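Local coordinates for MlnE (Bacillus amyloliquefaciens subsp. plantarum, PDB 5D2E), which binds NADP(+) as an N-terminal B-type ketoreductase domain of the macrolactin assembly line, where it probably reduces keto groups of the growing polyketide chain, at residues L285-L288 with F289-L293; S476-A479 with G480-A483; A482-Q485 with D486-R490. All coordinates share one frame; numbering follows the deposited sequence.

Contact 1 (L285-L288 with F289-L293); sequences LGYL and FAEYL. With NAP (NADP nicotinamide-adenine-dinucleotide phosphate), chain B.
At the edge of the F289 ring lies the carbonyl oxygen of L285, in the plane of the ring and 3.2 Å from CD1, a position that suits the slightly positive rim of an aromatic ring. The same oxygen accepts the amide of F289, N to O 2.9 Å. The ring of Y287 passes obliquely beside the carboxylate of E291, one turn on. With CG anti to its backbone N (chi1 -175°), Y287 brings CE2 to the CG and CD of E291, 3.6 Å from CD. Ring and carboxylate planes stand 36° apart, so the two groups slant past each other without stacking.

E291 also works through water. One water donates both to the backbone O of L288 and, at 3.1 Å, to OE1 of E291, tying the carboxylate to a carbonyl that already accepts the amide of Y292. The amides of A290 and E291, bonded to the carbonyl oxygens of G286 and Y287, continue the helical ladder.

At the start of the helix, the amide of L285 gives a 2.8 Å hydrogen bond to O2N of NADP, and its CD1 lies 3.5 Å from O4D of the nicotinamide ribose. This is the glycine-rich turn of a Rossmann fold, consistent with a GxGxxG motif that includes G286: the helix N-terminus faces the pyrophosphate and probably stabilises its charge.

Helix 284-296 links strands 275-279 and 300-304 in a beta-alpha-beta unit. Y287 forms a cation-pi contact with K316 and packs on helix 311-321, whereas F289 sits edge-to-face with F406 and F484, beside strands 356-359 and 443-453 and helix 477-488.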
loop_
_atom_site.group_PDB
_atom_site.type_symbol
_atom_site.label_atom_id
_atom_site.label_comp_id
_atom_site.label_asym_id
_atom_site.label_seq_id
_atom_site.Cartn_x
_atom_site.Cartn_y
_atom_site.Cartn_z
ATOM N N LEU A 285 -13.305 -8.701 10.733
ATOM C CA LEU A 285 -13.991 -8.231 9.518
ATOM C C LEU A 285 -14.341 -9.373 8.619
ATOM O O LEU A 285 -15.422 -9.420 8.011
ATOM C CB LEU A 285 -13.119 -7.232 8.756
ATOM C CG LEU A 285 -12.905 -5.896 9.445
ATOM C CD1 LEU A 285 -12.391 -4.858 8.449
ATOM C CD2 LEU A 285 -14.207 -5.426 10.105
ATOM N N GLY A 286 -13.426 -10.312 8.496
ATOM C CA GLY A 286 -13.640 -11.492 7.613
ATOM C C GLY A 286 -14.971 -12.225 7.917
ATOM O O GLY A 286 -15.728 -12.599 7.007
ATOM N N TYR A 287 -15.208 -12.456 9.212
ATOM C CA TYR A 287 -16.411 -13.124 9.671
ATOM C C TYR A 287 -17.641 -12.235 9.563
ATOM O O TYR A 287 -18.680 -12.719 9.212
ATOM C CB TYR A 287 -16.212 -13.707 11.119
ATOM C CG TYR A 287 -17.437 -14.506 11.510
ATOM C CD1 TYR A 287 -17.715 -15.692 10.888
ATOM C CD2 TYR A 287 -18.382 -13.995 12.400
ATOM C CE1 TYR A 287 -18.881 -16.420 11.177
ATOM C CE2 TYR A 287 -19.559 -14.705 12.694
ATOM C CZ TYR A 287 -19.791 -15.914 12.069
ATOM O OH TYR A 287 -20.922 -16.660 12.328
ATOM N N LEU A 288 -17.510 -10.930 9.795
ATOM C CA LEU A 288 -18.586 -9.990 9.703
ATOM C C LEU A 288 -19.076 -9.977 8.244
ATOM O O LEU A 288 -20.256 -10.060 8.000
ATOM C CB LEU A 288 -18.103 -8.609 10.075
ATOM C CG LEU A 288 -19.120 -7.483 10.003
ATOM C CD1 LEU A 288 -19.985 -7.648 11.241
ATOM C CD2 LEU A 288 -18.574 -6.068 9.987
ATOM N N PHE A 289 -18.161 -9.934 7.291
ATOM C CA PHE A 289 -18.531 -10.126 5.876
ATOM C C PHE A 289 -19.062 -11.528 5.520
ATOM O O PHE A 289 -19.979 -11.666 4.675
ATOM C CB PHE A 289 -17.387 -9.680 4.922
ATOM C CG PHE A 289 -17.317 -8.192 4.813
ATOM C CD1 PHE A 289 -16.669 -7.432 5.768
ATOM C CD2 PHE A 289 -17.987 -7.539 3.796
ATOM C CE1 PHE A 289 -16.650 -6.034 5.700
ATOM C CE2 PHE A 289 -17.943 -6.166 3.717
ATOM C CZ PHE A 289 -17.304 -5.409 4.676
ATOM N N ALA A 290 -18.564 -12.573 6.143
ATOM C CA ALA A 290 -19.116 -13.903 5.804
ATOM C C ALA A 290 -20.622 -13.963 6.177
ATOM O O ALA A 290 -21.434 -14.432 5.387
ATOM C CB ALA A 290 -18.359 -15.034 6.473
ATOM N N GLU A 291 -20.987 -13.437 7.330
ATOM C CA GLU A 291 -22.399 -13.447 7.724
ATOM C C GLU A 291 -23.211 -12.573 6.761
ATOM O O GLU A 291 -24.317 -12.925 6.367
ATOM C CB GLU A 291 -22.644 -12.856 9.105
ATOM C CG GLU A 291 -22.030 -13.543 10.289
ATOM C CD GLU A 291 -22.457 -12.844 11.582
ATOM O OE1 GLU A 291 -22.257 -11.593 11.750
ATOM O OE2 GLU A 291 -23.000 -13.578 12.413
ATOM N N TYR A 292 -22.674 -11.403 6.428
ATOM C CA TYR A 292 -23.312 -10.500 5.489
ATOM C C TYR A 292 -23.609 -11.163 4.159
ATOM O O TYR A 292 -24.760 -11.063 3.620
ATOM C CB TYR A 292 -22.432 -9.279 5.281
ATOM C CG TYR A 292 -23.024 -8.240 4.338
ATOM C CD1 TYR A 292 -24.040 -7.394 4.766
ATOM C CD2 TYR A 292 -22.572 -8.116 3.040
ATOM C CE1 TYR A 292 -24.580 -6.445 3.941
ATOM C CE2 TYR A 292 -23.111 -7.140 2.201
ATOM C CZ TYR A 292 -24.105 -6.306 2.667
ATOM O OH TYR A 292 -24.684 -5.344 1.842
ATOM N N LEU A 293 -22.628 -11.898 3.656
ATOM C CA LEU A 293 -22.777 -12.595 2.352
ATOM C C LEU A 293 -23.748 -13.805 2.436
ATOM O O LEU A 293 -24.493 -14.097 1.503
ATOM C CB LEU A 293 -21.460 -13.107 1.863
ATOM C CG LEU A 293 -20.374 -12.058 1.480
ATOM C CD1 LEU A 293 -19.265 -12.735 0.677
ATOM C CD2 LEU A 293 -20.990 -10.899 0.714
HETATM P PA NAP B . -8.198 -9.879 12.513
HETATM O O1A NAP B . -9.468 -10.231 13.333
HETATM O O2A NAP B . -6.792 -10.140 13.022
HETATM O O5B NAP B . -8.371 -10.787 11.196
HETATM C C5B NAP B . -7.279 -10.917 10.296
HETATM C C4B NAP B . -7.186 -12.403 10.057
HETATM O O4B NAP B . -6.094 -12.630 9.140
HETATM C C3B NAP B . -6.857 -13.250 11.318
HETATM O O3B NAP B . -7.972 -14.075 11.673
HETATM C C2B NAP B . -5.680 -14.138 10.882
HETATM O O2B NAP B . -5.858 -15.461 11.305
HETATM C C1B NAP B . -5.677 -13.962 9.345
HETATM N N9A NAP B . -4.364 -14.088 8.727
HETATM C C8A NAP B . -3.208 -13.379 9.024
HETATM N N7A NAP B . -2.147 -13.821 8.263
HETATM C C5A NAP B . -2.641 -14.756 7.426
HETATM C C6A NAP B . -2.097 -15.610 6.395
HETATM N N6A NAP B . -0.768 -15.462 6.082
HETATM N N1A NAP B . -2.945 -16.562 5.796
HETATM C C2A NAP B . -4.240 -16.644 6.152
HETATM N N3A NAP B . -4.815 -15.872 7.115
HETATM C C4A NAP B . -4.091 -14.953 7.764
HETATM O O3 NAP B . -8.254 -8.329 12.009
HETATM P PN NAP B . -9.559 -7.525 11.476
HETATM O O1N NAP B . -9.848 -6.353 12.398
HETATM O O2N NAP B . -10.538 -8.582 11.036
HETATM O O5D NAP B . -9.098 -6.825 10.093
HETATM C C5D NAP B . -9.173 -7.667 8.907
HETATM C C4D NAP B . -8.571 -6.977 7.674
HETATM O O4D NAP B . -9.094 -5.670 7.482
HETATM C C3D NAP B . -7.059 -6.813 7.873
HETATM O O3D NAP B . -6.400 -7.160 6.668
HETATM C C2D NAP B . -6.869 -5.354 8.248
HETATM O O2D NAP B . -5.549 -4.856 7.890
HETATM C C1D NAP B . -8.063 -4.641 7.552
HETATM N N1N NAP B . -8.438 -3.421 8.312
HETATM C C2N NAP B . -9.109 -3.505 9.520
HETATM C C3N NAP B . -9.481 -2.388 10.290
HETATM C C7N NAP B . -10.250 -2.518 11.635
HETATM O O7N NAP B . -10.500 -1.517 12.313
HETATM N N7N NAP B . -10.696 -3.689 12.111
HETATM C C4N NAP B . -9.111 -1.127 9.802
HETATM C C5N NAP B . -8.394 -1.044 8.600
HETATM C C6N NAP B . -8.085 -2.198 7.855
HETATM P P2B NAP B . -4.631 -16.529 11.538
HETATM O O1X NAP B . -3.670 -15.962 12.573
HETATM O O2X NAP B . -5.338 -17.854 11.969
HETATM O O3X NAP B . -3.952 -16.655 10.202
HETATM O O HOH W 1 -22.410 -9.390 9.583
#

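Contact 2 (S476-A479 with G480-A483); sequences SAQA and GLAA
L481 lays its side chain back over the preceding turn, with CG 3.3 Å from the carbonyl oxygen of A477 and CD1 reaching NE2 of Q478 at 3.7 Å. Its CG stands anti to its own carbonyl carbon (chi1 -68°), which directs the branch back toward the start of the helix. Q478 comes to meet it with a folded chain: chi2 of -61° bends the side chain so that the amide nitrogen, rather than the CH2 groups, lies against the leucine methyl. The two side chains slant across one another, and the touch is one of van der Waals packing.

Beyond this pair the side chains are short. CB of A482 rests 3.4 Å from the O of Q478, and CB of A483 is similarly placed against the O of A479. G480 brings no side chain, and its bare backbone passes close to W452, one of the NADP-binding residues.

S476 is the N-cap of helix 477-488. Its OG accepts the amide of A479 at 3.3 Å, while its carbonyl oxygen takes the amide of G480 at 3.0 Å. The helical ladder then runs on from A477 to L481, Q478 to A482 and A479 to A483. Another of the first-turn amides, that of Q478, is taken by OE1 of E27 from helix 22-30; A479 and A483 pack on T35 of strand 35-46, and L481 on F289 and Y292 of helix 284-296.

The chemistry is thus divided by position. A serine hydroxyl and a glutamate carboxylate satisfy amides at the helix start, where the negative charge of E27 would probably interact favourably with the positive end of the helix dipole, whereas the following turn relies on small residues and one leucine for close packing.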
loop_
_atom_site.group_PDB
_atom_site.type_symbol
_atom_site.label_atom_id
_atom_site.label_comp_id
_atom_site.label_asym_id
_atom_site.label_seq_id
_atom_site.Cartn_x
_atom_site.Cartn_y
_atom_site.Cartn_z
ATOM N N SER A 476 -19.118 2.007 12.310
ATOM C CA SER A 476 -19.948 0.950 12.868
ATOM C C SER A 476 -20.082 -0.161 11.858
ATOM O O SER A 476 -19.942 0.073 10.650
ATOM C CB SER A 476 -21.353 1.518 13.208
ATOM O OG SER A 476 -22.148 1.802 12.064
ATOM N N ALA A 477 -20.394 -1.360 12.341
ATOM C CA ALA A 477 -20.612 -2.525 11.496
ATOM C C ALA A 477 -21.539 -2.262 10.319
ATOM O O ALA A 477 -21.232 -2.611 9.179
ATOM C CB ALA A 477 -21.171 -3.685 12.321
ATOM N N GLN A 478 -22.700 -1.678 10.581
ATOM C CA GLN A 478 -23.653 -1.410 9.521
ATOM C C GLN A 478 -23.193 -0.362 8.520
ATOM O O GLN A 478 -23.446 -0.473 7.361
ATOM C CB GLN A 478 -25.019 -1.000 10.108
ATOM C CG GLN A 478 -25.748 -2.220 10.705
ATOM C CD GLN A 478 -26.024 -3.270 9.640
ATOM O OE1 GLN A 478 -26.609 -2.965 8.595
ATOM N NE2 GLN A 478 -25.571 -4.480 9.867
ATOM N N ALA A 479 -22.634 0.715 9.018
ATOM C CA ALA A 479 -22.107 1.742 8.170
ATOM C C ALA A 479 -21.014 1.171 7.200
ATOM O O ALA A 479 -20.957 1.592 6.046
ATOM C CB ALA A 479 -21.521 2.794 9.048
ATOM N N GLY A 480 -20.188 0.263 7.714
ATOM C CA GLY A 480 -19.062 -0.320 6.995
ATOM C C GLY A 480 -19.581 -1.293 5.959
ATOM O O GLY A 480 -19.159 -1.279 4.824
ATOM N N LEU A 481 -20.558 -2.116 6.348
ATOM C CA LEU A 481 -21.219 -2.987 5.376
ATOM C C LEU A 481 -21.853 -2.232 4.276
ATOM O O LEU A 481 -21.731 -2.607 3.099
ATOM C CB LEU A 481 -22.269 -3.891 6.000
ATOM C CG LEU A 481 -21.625 -4.901 6.885
ATOM C CD1 LEU A 481 -22.695 -5.548 7.765
ATOM C CD2 LEU A 481 -20.802 -5.928 6.121
ATOM N N ALA A 482 -22.499 -1.123 4.604
ATOM C CA ALA A 482 -23.125 -0.355 3.569
ATOM C C ALA A 482 -22.085 0.385 2.658
ATOM O O ALA A 482 -22.373 0.661 1.492
ATOM C CB ALA A 482 -24.033 0.671 4.170
ATOM N N ALA A 483 -20.968 0.818 3.246
ATOM C CA ALA A 483 -19.904 1.467 2.459
ATOM C C ALA A 483 -19.362 0.442 1.439
ATOM O O ALA A 483 -19.118 0.782 0.291
ATOM C CB ALA A 483 -18.827 2.015 3.359
#

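Contact 3 (A482-Q485 with D486-R490); sequences AAFQ and DSMSR
From CB, 3.5 Å from the carbonyl oxygen of F484, the M488 side chain carries its CG over one face of the F484 ring, 3.7 Å from the centroid and 18° off the ring normal. This is a CH-pi contact, displaced toward the rim, with CZ the nearest ring atom. The sulfur follows at the side: SD is 4.5 Å from the centroid and oblique to the face, a Met-aromatic contact, with CE1 closest to it. A bend at chi2 (-62°) folds SD back toward the ring. Beyond the ring, the M488 side chain packs on F402 and V404 of strand 402-408 and on F268. F484 meets this chain because its CG is anti to the backbone N, bringing the ring toward M488.

One residue earlier, S487 turns its hydroxyl back to the chain. OG donates to the O of A483 at 2.8 Å from above the carbonyl plane, and the amide of S487 reaches the same oxygen from the opposite face. The amides of D486 and M488 bond to the carbonyl oxygens of A482 and F484.

Further along, the O of D486 accepts from both the N and the OG of S489, the hydroxyl at 2.9 Å. D486 OD1 forms a long salt bridge to NE of R490, 3.6 Å, lying in the guanidinium plane at its edge; NH2 of R490 bonds to the O of K259.

F484 also packs on I447 and W449 of strand 443-453, and Q485 bonds through NE2 to the O of F268. The contact therefore joins a buried aromatic and sulfur pair to the polar residues that follow: two carbonyl oxygens each take two donors, and the long acid-arginine pair probably adds only a modest electrostatic attraction.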
loop_
_atom_site.group_PDB
_atom_site.type_symbol
_atom_site.label_atom_id
_atom_site.label_comp_id
_atom_site.label_asym_id
_atom_site.label_seq_id
_atom_site.Cartn_x
_atom_site.Cartn_y
_atom_site.Cartn_z
ATOM N N ALA A 482 -22.499 -1.123 4.604
ATOM C CA ALA A 482 -23.125 -0.355 3.569
ATOM C C ALA A 482 -22.085 0.385 2.658
ATOM O O ALA A 482 -22.373 0.661 1.492
ATOM C CB ALA A 482 -24.033 0.671 4.170
ATOM N N ALA A 483 -20.968 0.818 3.246
ATOM C CA ALA A 483 -19.904 1.467 2.459
ATOM C C ALA A 483 -19.362 0.442 1.439
ATOM O O ALA A 483 -19.118 0.782 0.291
ATOM C CB ALA A 483 -18.827 2.015 3.359
ATOM N N PHE A 484 -19.238 -0.802 1.849
ATOM C CA PHE A 484 -18.827 -1.869 0.974
ATOM C C PHE A 484 -19.824 -2.042 -0.136
ATOM O O PHE A 484 -19.471 -2.065 -1.314
ATOM C CB PHE A 484 -18.737 -3.144 1.745
ATOM C CG PHE A 484 -18.607 -4.359 0.887
ATOM C CD1 PHE A 484 -17.392 -4.709 0.360
ATOM C CD2 PHE A 484 -19.728 -5.152 0.587
ATOM C CE1 PHE A 484 -17.260 -5.798 -0.419
ATOM C CE2 PHE A 484 -19.583 -6.258 -0.206
ATOM C CZ PHE A 484 -18.343 -6.567 -0.727
ATOM N N GLN A 485 -21.091 -2.144 0.250
ATOM C CA GLN A 485 -22.189 -2.217 -0.714
ATOM C C GLN A 485 -22.156 -1.077 -1.706
ATOM O O GLN A 485 -22.243 -1.305 -2.920
ATOM C CB GLN A 485 -23.533 -2.256 0.081
ATOM C CG GLN A 485 -24.738 -2.734 -0.657
ATOM C CD GLN A 485 -24.603 -4.138 -1.229
ATOM O OE1 GLN A 485 -24.204 -5.109 -0.559
ATOM N NE2 GLN A 485 -24.992 -4.259 -2.483
ATOM N N ASP A 486 -21.974 0.154 -1.245
ATOM C CA ASP A 486 -21.905 1.275 -2.157
ATOM C C ASP A 486 -20.652 1.185 -3.081
ATOM O O ASP A 486 -20.715 1.413 -4.285
ATOM C CB ASP A 486 -21.764 2.570 -1.394
ATOM C CG ASP A 486 -21.970 3.809 -2.266
ATOM O OD1 ASP A 486 -22.217 3.697 -3.500
ATOM O OD2 ASP A 486 -21.878 4.928 -1.701
ATOM N N SER A 487 -19.524 0.882 -2.455
ATOM C CA SER A 487 -18.223 0.796 -3.152
ATOM C C SER A 487 -18.304 -0.176 -4.301
ATOM O O SER A 487 -17.830 0.103 -5.377
ATOM C CB SER A 487 -17.164 0.350 -2.181
ATOM O OG SER A 487 -16.932 1.407 -1.286
ATOM N N MET A 488 -18.967 -1.300 -4.085
ATOM C CA MET A 488 -19.040 -2.342 -5.079
ATOM C C MET A 488 -19.862 -1.958 -6.327
ATOM O O MET A 488 -19.709 -2.588 -7.348
ATOM C CB MET A 488 -19.592 -3.622 -4.459
ATOM C CG MET A 488 -18.684 -4.308 -3.467
ATOM S SD MET A 488 -17.097 -4.875 -4.191
ATOM C CE MET A 488 -17.662 -6.244 -5.183
ATOM N N SER A 489 -20.691 -0.923 -6.229
ATOM C CA SER A 489 -21.573 -0.520 -7.314
ATOM C C SER A 489 -20.921 0.645 -8.076
ATOM O O SER A 489 -21.456 1.134 -9.066
ATOM C CB SER A 489 -22.946 -0.099 -6.730
ATOM O OG SER A 489 -22.854 1.252 -6.224
ATOM N N ARG A 490 -19.747 1.083 -7.652
ATOM C CA ARG A 490 -19.110 2.199 -8.319
ATOM C C ARG A 490 -18.075 1.693 -9.289
ATOM O O ARG A 490 -17.930 0.480 -9.445
ATOM C CB ARG A 490 -18.521 3.126 -7.311
ATOM C CG ARG A 490 -19.614 3.861 -6.563
ATOM C CD ARG A 490 -19.043 4.784 -5.526
ATOM N NE ARG A 490 -20.048 5.826 -5.345
ATOM C CZ ARG A 490 -20.075 6.981 -6.007
ATOM N NH1 ARG A 490 -19.078 7.356 -6.837
ATOM N NH2 ARG A 490 -21.069 7.795 -5.762
#

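Contact 1 belongs to helix 284-296, whereas contacts 2 and 3 are successive parts of helix 477-488 and share A482 and A483. All three are partly buried, each mixing buried and partly exposed residues; contact 3 also has the exposed S489. Helix 477-488 packs on helix 284-296 through both contacts 2 and 3, and Y292 OH of contact 1 forms a probable hydrogen bond with Q485 OE1 of contact 3, 2.5 Å long. Contact 1 alone touches the cofactor, through a helix N-terminus. Contact 2 is also a helix start, but is capped by serine; contact 3 sets hydroxyl and salt-bridge partners beside its aromatic packing.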